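Long-range contacts in putative succinylglutamate desuccinylase / aspartoacylase (Shewanella amazonensis, PDB 3FMC), which probably works as a zinc-dependent hydrolase of the succinylglutamate desuccinylase / aspartoacylase family, perhaps acting on ester bonds: residues C[20-25]-C[70-75]; C[34-39]-C[268-273]; C[179-184]-C[192-197]. One frame throughout, in Å; residues are numbered along the deposited sequence.

In the fold
Contacts 1 and 3 are buried, whereas contact 2 is only partly buried. Contacts 1 and 2 share a strand neighbourhood: strand 69-72 pairs antiparallel with 19-27 and parallel with 36-40, and Val-72 N reaches Ile-38 O at 2.7 Å. Contacts 2 and 3 do not touch but are related through helix 251-267: residues 268-273 follow its C-terminal end, and Lys-179 of contact 3 forms salt bridges to three acids of the helix itself, outside the paired segments. Contact 1 alone has direct hydrogen bonds between its segments, backbone to backbone; contacts 2 and 3 join a strand to a loop by apolar packing. The centres of contacts 1 and 3 lie about 23 Å apart.

Contact 1. Residues C[20-25]-C[70-75]; sequences LSLPVY and SLVPLA
Tyr-25 O is gripped twice: Leu-71 N donates to it at 2.7 Å, and Ser-70 CA sends a CA-H...O contact at 3.1 Å. Tyr-25 N returns a nearly straight bond to Leu-71 O (2.8 Å, 175° at the hydrogen), an antiparallel hydrogen-bonded pair that joins strand 19-27 to the end of strand 69-72; both side chains pack on helix 48-60. Two residues further along, the pairing stops, because Pro-23 and Pro-73 have no N-H to give; Pro-73 CD lies 3.6 Å from Pro-23 O, a buried oxygen with no hydrogen-bond partner. Pro-73 CG meets the Tyr-25 ring in plane at its edge, at CE2, the two side chains crossing at about a right angle. The ring's hydroxyl is bonded to Leu-323 O of the second subunit, which fixes its far end. Val-24 and Val-72 lie side by side, pointing the same way. Beyond the prolines the two chains diverge, and Leu-22 fills the angle: CG stands beside its own backbone N (chi1 -48°), CD1 touches Val-72 CG1 at 3.8 Å, and CD2 packs tightly on Ala-75 O at 3.1 Å. An alanine at Leu-22 would probably open a gap beside Val-72 CG1 and leave the Ala-75 carbonyl without its apolar cover. A water donates to both Ser-21 O (2.7 Å) and Leu-74 O (2.9 Å), bridging the backbones. The chemistry thus implies a strand pairing that ends at two prolines, beyond which leucine packing and a bridging water join the chains.

Contact 2. Residues C[34-39]-C[268-273]; sequences PSVYIQ and RGVIAE
Val-36 and Val-270 both hold CG1 anti to the backbone N (chi1 -173° and 171°), which leaves each CG2 beside its own N; the two CG2 methyls meet at 3.6 Å, the side chains crossing obliquely. Val-270 CG2 also rests 3.6 Å from Pro-34 O, a buried carbonyl oxygen with no hydrogen-bond partner, and 3.9 Å from Pro-34 CD. The proline ring in turn lies against the backbone just after helix 251-267, with CD 3.1 Å and CG 3.2 Å from Arg-268 O. That helix ends in a Schellman motif, Gly-269 taking a positive phi of 71°, and the motif brings Val-270 against Val-36 of strand 36-40, a parallel neighbour of strands 69-72 and 167-174 in the alpha/beta catalytic domain. Val-270 touches Ile-69 of the first of these, while Pro-34 and Val-36 pack on Ile-167 of the second. Arg-268 bends at chi2 and chi3, and its guanidinium lies oblique to the proline, NH2 4.1 Å from Pro-34 CG. Its NH1 is hydrogen-bonded to Tyr-264 OH, one turn back on the helix.

Contact 3. Residues C[179-184]-C[192-197]; sequences KHLYCP and QYFSIP
This is a buried, mainly apolar contact between strand 176-184 and the loop that leads back from it into strand 198-202, with no direct hydrogen bond between the two segments. Ile-196 carries it. Its CG2, anti to the backbone N while CG1 stands beside it (chi1 -59°), presses onto the strand backbone, 3.3 Å from His-180 CA and 3.6 Å from Leu-181 N. The same methyl touches Leu-181 CB at 3.9 Å, and Ile-196 CD1 approaches that CB as well. Leu-181 then reaches Phe-194: its CD2 lies 4.2 Å from CD2 of the ring, oblique to the ring plane, the side chains crossing at about a right angle. The phenyl ring also stacks on Tyr-264 of helix 251-267, and Phe-194 O is hydrogen-bonded to Arg-282. The loop passes at a steep angle, the touching parts running 116° apart. It then turns into strand 198-202, which lies parallel to 176-184, so that Leu-181 bonds through its backbone to Tyr-198 and Leu-200; strand 237-243 pairs antiparallel with 176-184. His-180 points away from the loop, its ND1 hydrogen-bonded to Cys-178 O, and its side chain lies near His-43, Glu-46 and His-172, whose donor atoms face one vacant point and probably form the zinc site, as in relatives. At the other end of the contact Pro-197 sets CD 3.6 Å and CG 3.7 Å from Lys-179 O, a buried oxygen with no hydrogen-bond partner. The Lys-179 chain, extended beyond CB, leads its charge away from the loop to salt bridges with Asp-253, Glu-256 and Asp-257 of helix 251-267.

Contact 1. Residues C[20-25]-C[70-75]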
loop_
_atom_site.group_PDB
_atom_site.type_symbol
_atom_site.label_atom_id
_atom_site.label_comp_id
_atom_site.label_asym_id
_atom_site.label_seq_id
_atom_site.Cartn_x
_atom_site.Cartn_y
_atom_site.Cartn_z
ATOM N N LEU C 20 2.667 1.865 21.639
ATOM C CA LEU C 20 2.607 3.112 20.863
ATOM C C LEU C 20 2.469 4.189 21.958
ATOM O O LEU C 20 1.567 4.111 22.775
ATOM C CB LEU C 20 1.415 3.126 19.887
ATOM C CG LEU C 20 1.518 2.176 18.645
ATOM C CD1 LEU C 20 0.181 2.070 17.907
ATOM C CD2 LEU C 20 2.676 2.606 17.695
ATOM N N SER C 21 3.420 5.119 21.997
ATOM C CA SER C 21 3.429 6.192 22.959
ATOM C C SER C 21 3.869 7.514 22.344
ATOM O O SER C 21 4.532 7.546 21.270
ATOM C CB SER C 21 4.227 5.864 24.206
ATOM O OG SER C 21 5.563 5.672 23.869
ATOM N N LEU C 22 3.460 8.593 23.046
ATOM C CA LEU C 22 3.683 9.972 22.626
ATOM C C LEU C 22 4.539 10.653 23.701
ATOM O O LEU C 22 4.315 10.425 24.886
ATOM C CB LEU C 22 2.341 10.749 22.589
ATOM C CG LEU C 22 1.097 10.184 21.917
ATOM C CD1 LEU C 22 -0.024 11.166 21.829
ATOM C CD2 LEU C 22 1.481 9.669 20.534
ATOM N N PRO C 23 5.452 11.539 23.288
ATOM C CA PRO C 23 6.202 12.371 24.230
ATOM C C PRO C 23 5.375 13.643 24.473
ATOM O O PRO C 23 4.918 14.262 23.514
ATOM C CB PRO C 23 7.488 12.706 23.466
ATOM C CG PRO C 23 7.110 12.681 22.048
ATOM C CD PRO C 23 5.852 11.817 21.898
ATOM N N VAL C 24 5.110 13.959 25.740
ATOM C CA VAL C 24 4.353 15.162 26.146
ATOM C C VAL C 24 5.300 16.068 26.913
ATOM O O VAL C 24 5.788 15.656 27.983
ATOM C CB VAL C 24 3.134 14.785 26.985
ATOM C CG1 VAL C 24 2.268 16.054 27.352
ATOM C CG2 VAL C 24 2.319 13.735 26.234
ATOM N N TYR C 25 5.589 17.258 26.353
ATOM C CA TYR C 25 6.486 18.219 26.961
ATOM C C TYR C 25 5.645 19.307 27.617
ATOM O O TYR C 25 4.642 19.744 27.058
ATOM C CB TYR C 25 7.407 18.832 25.927
ATOM C CG TYR C 25 8.367 17.823 25.320
ATOM C CD1 TYR C 25 9.502 17.442 25.996
ATOM C CD2 TYR C 25 8.130 17.271 24.063
ATOM C CE1 TYR C 25 10.363 16.546 25.472
ATOM C CE2 TYR C 25 9.012 16.357 23.519
ATOM C CZ TYR C 25 10.110 15.975 24.230
ATOM O OH TYR C 25 11.005 15.063 23.724
ATOM N N SER C 70 1.618 22.751 27.060
ATOM C CA SER C 70 1.935 21.314 26.824
ATOM C C SER C 70 2.073 21.103 25.337
ATOM O O SER C 70 1.260 21.623 24.577
ATOM C CB SER C 70 0.858 20.415 27.354
ATOM O OG SER C 70 0.900 20.458 28.765
ATOM N N LEU C 71 3.126 20.413 24.917
ATOM C CA LEU C 71 3.375 20.200 23.496
ATOM C C LEU C 71 3.583 18.713 23.239
ATOM O O LEU C 71 4.326 18.029 23.958
ATOM C CB LEU C 71 4.554 21.022 22.955
ATOM C CG LEU C 71 4.612 22.518 23.360
ATOM C CD1 LEU C 71 5.411 22.721 24.736
ATOM C CD2 LEU C 71 5.187 23.300 22.207
ATOM N N VAL C 72 2.905 18.251 22.191
ATOM C CA VAL C 72 2.881 16.831 21.809
ATOM C C VAL C 72 3.305 16.677 20.335
ATOM O O VAL C 72 2.471 16.652 19.448
ATOM C CB VAL C 72 1.495 16.185 22.083
ATOM C CG1 VAL C 72 1.525 14.623 21.839
ATOM C CG2 VAL C 72 0.995 16.478 23.513
ATOM N N PRO C 73 4.612 16.624 20.086
ATOM C CA PRO C 73 5.117 16.338 18.735
ATOM C C PRO C 73 4.943 14.817 18.524
ATOM O O PRO C 73 4.682 14.068 19.483
ATOM C CB PRO C 73 6.592 16.706 18.812
ATOM C CG PRO C 73 6.942 16.429 20.271
ATOM C CD PRO C 73 5.705 16.769 21.075
ATOM N N LEU C 74 5.043 14.367 17.280
ATOM C CA LEU C 74 5.021 12.937 16.992
ATOM C C LEU C 74 3.796 12.279 17.582
ATOM O O LEU C 74 3.859 11.194 18.201
ATOM C CB LEU C 74 6.338 12.299 17.497
ATOM C CG LEU C 74 7.657 12.872 16.987
ATOM C CD1 LEU C 74 8.856 12.445 17.841
ATOM C CD2 LEU C 74 7.906 12.601 15.481
ATOM N N ALA C 75 2.666 12.929 17.350
ATOM C CA ALA C 75 1.428 12.540 18.047
ATOM C C ALA C 75 0.756 11.237 17.552
ATOM O O ALA C 75 -0.185 10.778 18.176
ATOM C CB ALA C 75 0.391 13.697 18.080
HETATM O O HOH W 1 5.544 9.065 19.238
#

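Contact 2. Residues C[34-39]-C[268-273]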
loop_
_atom_site.group_PDB
_atom_site.type_symbol
_atom_site.label_atom_id
_atom_site.label_comp_id
_atom_site.label_asym_id
_atom_site.label_seq_id
_atom_site.Cartn_x
_atom_site.Cartn_y
_atom_site.Cartn_z
ATOM N N PRO C 34 -3.758 31.834 30.381
ATOM C CA PRO C 34 -4.455 30.644 29.920
ATOM C C PRO C 34 -3.493 29.475 29.685
ATOM O O PRO C 34 -2.302 29.703 29.423
ATOM C CB PRO C 34 -5.050 31.063 28.561
ATOM C CG PRO C 34 -4.942 32.573 28.495
ATOM C CD PRO C 34 -3.805 32.946 29.407
ATOM N N SER C 35 -4.022 28.258 29.754
ATOM C CA SER C 35 -3.239 27.050 29.459
ATOM C C SER C 35 -3.358 26.725 27.972
ATOM O O SER C 35 -4.389 26.959 27.321
ATOM C CB SER C 35 -3.675 25.854 30.293
ATOM O OG SER C 35 -5.044 25.565 30.107
ATOM N N VAL C 36 -2.304 26.138 27.446
ATOM C CA VAL C 36 -2.218 25.866 26.005
ATOM C C VAL C 36 -1.789 24.411 25.788
ATOM O O VAL C 36 -0.874 23.889 26.466
ATOM C CB VAL C 36 -1.184 26.771 25.332
ATOM C CG1 VAL C 36 -1.201 26.619 23.801
ATOM C CG2 VAL C 36 -1.426 28.276 25.754
ATOM N N TYR C 37 -2.448 23.797 24.829
ATOM C CA TYR C 37 -2.135 22.444 24.375
ATOM C C TYR C 37 -1.836 22.501 22.871
ATOM O O TYR C 37 -2.643 23.014 22.109
ATOM C CB TYR C 37 -3.272 21.498 24.655
ATOM C CG TYR C 37 -3.067 20.116 24.064
ATOM C CD1 TYR C 37 -2.411 19.108 24.773
ATOM C CD2 TYR C 37 -3.532 19.821 22.787
ATOM C CE1 TYR C 37 -2.236 17.813 24.186
ATOM C CE2 TYR C 37 -3.369 18.555 22.222
ATOM C CZ TYR C 37 -2.707 17.552 22.944
ATOM O OH TYR C 37 -2.517 16.293 22.411
ATOM N N ILE C 38 -0.656 22.012 22.485
ATOM C CA ILE C 38 -0.179 22.048 21.079
ATOM C C ILE C 38 0.214 20.626 20.684
ATOM O O ILE C 38 0.923 19.955 21.435
ATOM C CB ILE C 38 1.044 22.973 20.910
ATOM C CG1 ILE C 38 0.750 24.341 21.552
ATOM C CG2 ILE C 38 1.462 23.085 19.431
ATOM C CD1 ILE C 38 1.899 25.384 21.423
ATOM N N GLN C 39 -0.262 20.182 19.525
ATOM C CA GLN C 39 0.125 18.864 18.990
ATOM C C GLN C 39 0.491 18.965 17.516
ATOM O O GLN C 39 0.088 19.884 16.829
ATOM C CB GLN C 39 -0.953 17.793 19.204
ATOM C CG GLN C 39 -2.255 18.026 18.457
ATOM C CD GLN C 39 -3.284 16.989 18.708
ATOM O OE1 GLN C 39 -3.310 16.367 19.759
ATOM N NE2 GLN C 39 -4.142 16.769 17.720
ATOM N N ARG C 268 -2.769 36.559 24.161
ATOM C CA ARG C 268 -3.615 35.892 25.145
ATOM C C ARG C 268 -3.062 35.876 26.564
ATOM O O ARG C 268 -3.687 35.334 27.465
ATOM C CB ARG C 268 -3.876 34.448 24.696
ATOM C CG ARG C 268 -4.623 34.324 23.352
ATOM C CD ARG C 268 -5.985 34.897 23.456
ATOM N NE ARG C 268 -6.677 34.386 24.633
ATOM C CZ ARG C 268 -7.388 33.262 24.651
ATOM N NH1 ARG C 268 -7.539 32.534 23.553
ATOM N NH2 ARG C 268 -7.983 32.893 25.760
ATOM N N GLY C 269 -1.910 36.479 26.765
ATOM C CA GLY C 269 -1.315 36.560 28.087
ATOM C C GLY C 269 -0.768 35.285 28.644
ATOM O O GLY C 269 -0.689 35.124 29.867
ATOM N N VAL C 270 -0.356 34.394 27.746
ATOM C CA VAL C 270 0.271 33.125 28.118
ATOM C C VAL C 270 1.725 33.376 28.457
ATOM O O VAL C 270 2.257 32.724 29.340
ATOM C CB VAL C 270 0.157 32.097 26.957
ATOM C CG1 VAL C 270 1.044 30.834 27.285
ATOM C CG2 VAL C 270 -1.315 31.759 26.700
ATOM N N ILE C 271 2.360 34.319 27.754
ATOM C CA ILE C 271 3.709 34.767 28.011
ATOM C C ILE C 271 3.613 36.274 28.437
ATOM O O ILE C 271 2.687 36.965 28.025
ATOM C CB ILE C 271 4.673 34.532 26.812
ATOM C CG1 ILE C 271 4.229 35.288 25.566
ATOM C CG2 ILE C 271 4.753 33.028 26.516
ATOM C CD1 ILE C 271 5.181 35.161 24.336
ATOM N N ALA C 272 4.524 36.721 29.297
ATOM C CA ALA C 272 4.521 38.120 29.816
ATOM C C ALA C 272 4.976 39.123 28.772
ATOM O O ALA C 272 4.452 40.251 28.684
ATOM C CB ALA C 272 5.428 38.212 31.061
ATOM N N GLU C 273 5.907 38.703 27.939
ATOM C CA GLU C 273 6.504 39.566 26.951
ATOM C C GLU C 273 5.564 40.034 25.853
ATOM O O GLU C 273 4.614 39.344 25.506
ATOM C CB GLU C 273 7.688 38.872 26.269
ATOM C CG GLU C 273 8.919 38.698 27.109
ATOM C CD GLU C 273 8.890 37.536 28.078
ATOM O OE1 GLU C 273 7.882 36.787 28.209
ATOM O OE2 GLU C 273 9.936 37.379 28.727
#

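Contact 3. Residues C[179-184]-C[192-197]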
loop_
_atom_site.group_PDB
_atom_site.type_symbol
_atom_site.label_atom_id
_atom_site.label_comp_id
_atom_site.label_asym_id
_atom_site.label_seq_id
_atom_site.Cartn_x
_atom_site.Cartn_y
_atom_site.Cartn_z
ATOM N N LYS C 179 0.771 28.175 3.526
ATOM C CA LYS C 179 0.365 28.220 4.938
ATOM C C LYS C 179 -1.059 28.803 5.008
ATOM O O LYS C 179 -1.382 29.833 4.404
ATOM C CB LYS C 179 1.332 29.104 5.757
ATOM C CG LYS C 179 2.744 28.680 5.638
ATOM C CD LYS C 179 3.666 29.472 6.555
ATOM C CE LYS C 179 5.081 29.064 6.349
ATOM N NZ LYS C 179 5.983 29.829 7.234
ATOM N N HIS C 180 -1.903 28.121 5.746
ATOM C CA HIS C 180 -3.272 28.506 5.949
ATOM C C HIS C 180 -3.740 28.118 7.342
ATOM O O HIS C 180 -3.110 27.324 8.043
ATOM C CB HIS C 180 -4.226 28.060 4.814
ATOM C CG HIS C 180 -4.291 26.578 4.575
ATOM N ND1 HIS C 180 -3.251 25.866 4.002
ATOM C CD2 HIS C 180 -5.304 25.707 4.734
ATOM C CE1 HIS C 180 -3.629 24.609 3.856
ATOM N NE2 HIS C 180 -4.868 24.488 4.300
ATOM N N LEU C 181 -4.852 28.685 7.729
ATOM C CA LEU C 181 -5.394 28.522 9.071
ATOM C C LEU C 181 -6.870 28.280 9.078
ATOM O O LEU C 181 -7.617 28.917 8.307
ATOM C CB LEU C 181 -5.142 29.805 9.847
ATOM C CG LEU C 181 -5.641 30.034 11.279
ATOM C CD1 LEU C 181 -4.922 29.135 12.328
ATOM C CD2 LEU C 181 -5.508 31.548 11.710
ATOM N N TYR C 182 -7.279 27.325 9.898
ATOM C CA TYR C 182 -8.676 27.124 10.220
ATOM C C TYR C 182 -8.927 27.813 11.581
ATOM O O TYR C 182 -8.221 27.565 12.613
ATOM C CB TYR C 182 -9.092 25.677 10.279
ATOM C CG TYR C 182 -9.044 24.938 8.956
ATOM C CD1 TYR C 182 -7.863 24.416 8.456
ATOM C CD2 TYR C 182 -10.202 24.742 8.224
ATOM C CE1 TYR C 182 -7.831 23.724 7.248
ATOM C CE2 TYR C 182 -10.181 24.118 7.044
ATOM C CZ TYR C 182 -9.021 23.581 6.541
ATOM O OH TYR C 182 -9.070 22.898 5.342
ATOM N N CYS C 183 -9.953 28.651 11.573
ATOM C CA CYS C 183 -10.298 29.508 12.701
ATOM C C CYS C 183 -11.811 29.524 12.825
ATOM O O CYS C 183 -12.500 29.791 11.832
ATOM C CB CYS C 183 -9.785 30.913 12.440
ATOM S SG CYS C 183 -10.005 32.026 13.877
ATOM N N PRO C 184 -12.346 29.242 14.022
ATOM C CA PRO C 184 -13.790 29.274 14.234
ATOM C C PRO C 184 -14.300 30.696 14.129
ATOM O O PRO C 184 -13.591 31.636 14.503
ATOM C CB PRO C 184 -13.978 28.795 15.661
ATOM C CG PRO C 184 -12.602 28.398 16.146
ATOM C CD PRO C 184 -11.587 28.855 15.224
ATOM N N GLN C 192 -5.376 37.543 13.089
ATOM C CA GLN C 192 -4.556 38.760 13.084
ATOM C C GLN C 192 -3.211 38.593 13.790
ATOM O O GLN C 192 -2.320 39.390 13.544
ATOM C CB GLN C 192 -5.314 39.941 13.719
ATOM C CG GLN C 192 -6.604 40.330 13.025
ATOM C CD GLN C 192 -6.391 40.830 11.602
ATOM O OE1 GLN C 192 -5.491 41.617 11.331
ATOM N NE2 GLN C 192 -7.238 40.375 10.687
ATOM N N TYR C 193 -3.043 37.540 14.602
ATOM C CA TYR C 193 -1.812 37.342 15.406
ATOM C C TYR C 193 -0.828 36.369 14.821
ATOM O O TYR C 193 0.398 36.531 14.973
ATOM C CB TYR C 193 -2.201 36.994 16.853
ATOM C CG TYR C 193 -3.060 38.071 17.438
ATOM C CD1 TYR C 193 -2.504 39.272 17.910
ATOM C CD2 TYR C 193 -4.423 37.954 17.454
ATOM C CE1 TYR C 193 -3.306 40.294 18.385
ATOM C CE2 TYR C 193 -5.227 38.962 17.939
ATOM C CZ TYR C 193 -4.665 40.129 18.408
ATOM O OH TYR C 193 -5.530 41.106 18.885
ATOM N N PHE C 194 -1.330 35.338 14.135
ATOM C CA PHE C 194 -0.452 34.384 13.481
ATOM C C PHE C 194 0.139 34.998 12.186
ATOM O O PHE C 194 -0.321 36.052 11.744
ATOM C CB PHE C 194 -1.204 33.073 13.175
ATOM C CG PHE C 194 -1.713 32.363 14.409
ATOM C CD1 PHE C 194 -0.902 31.474 15.102
ATOM C CD2 PHE C 194 -2.989 32.582 14.875
ATOM C CE1 PHE C 194 -1.372 30.835 16.244
ATOM C CE2 PHE C 194 -3.465 31.922 16.006
ATOM C CZ PHE C 194 -2.658 31.047 16.672
ATOM N N SER C 195 1.167 34.348 11.653
ATOM C CA SER C 195 1.857 34.733 10.412
ATOM C C SER C 195 1.364 33.837 9.244
ATOM O O SER C 195 2.149 33.161 8.555
ATOM C CB SER C 195 3.358 34.578 10.612
ATOM O OG SER C 195 3.772 35.422 11.685
ATOM N N ILE C 196 0.047 33.881 9.051
ATOM C CA ILE C 196 -0.625 33.036 8.071
ATOM C C ILE C 196 -1.503 33.895 7.151
ATOM O O ILE C 196 -2.493 34.497 7.596
ATOM C CB ILE C 196 -1.429 31.943 8.797
ATOM C CG1 ILE C 196 -0.463 31.092 9.666
ATOM C CG2 ILE C 196 -2.140 31.046 7.747
ATOM C CD1 ILE C 196 -1.079 30.012 10.558
ATOM N N PRO C 197 -1.168 33.906 5.851
ATOM C CA PRO C 197 -1.861 34.776 4.884
ATOM C C PRO C 197 -3.318 34.423 4.595
ATOM O O PRO C 197 -4.085 35.298 4.246
ATOM C CB PRO C 197 -0.961 34.671 3.634
ATOM C CG PRO C 197 -0.311 33.334 3.710
ATOM C CD PRO C 197 -0.125 33.082 5.212
#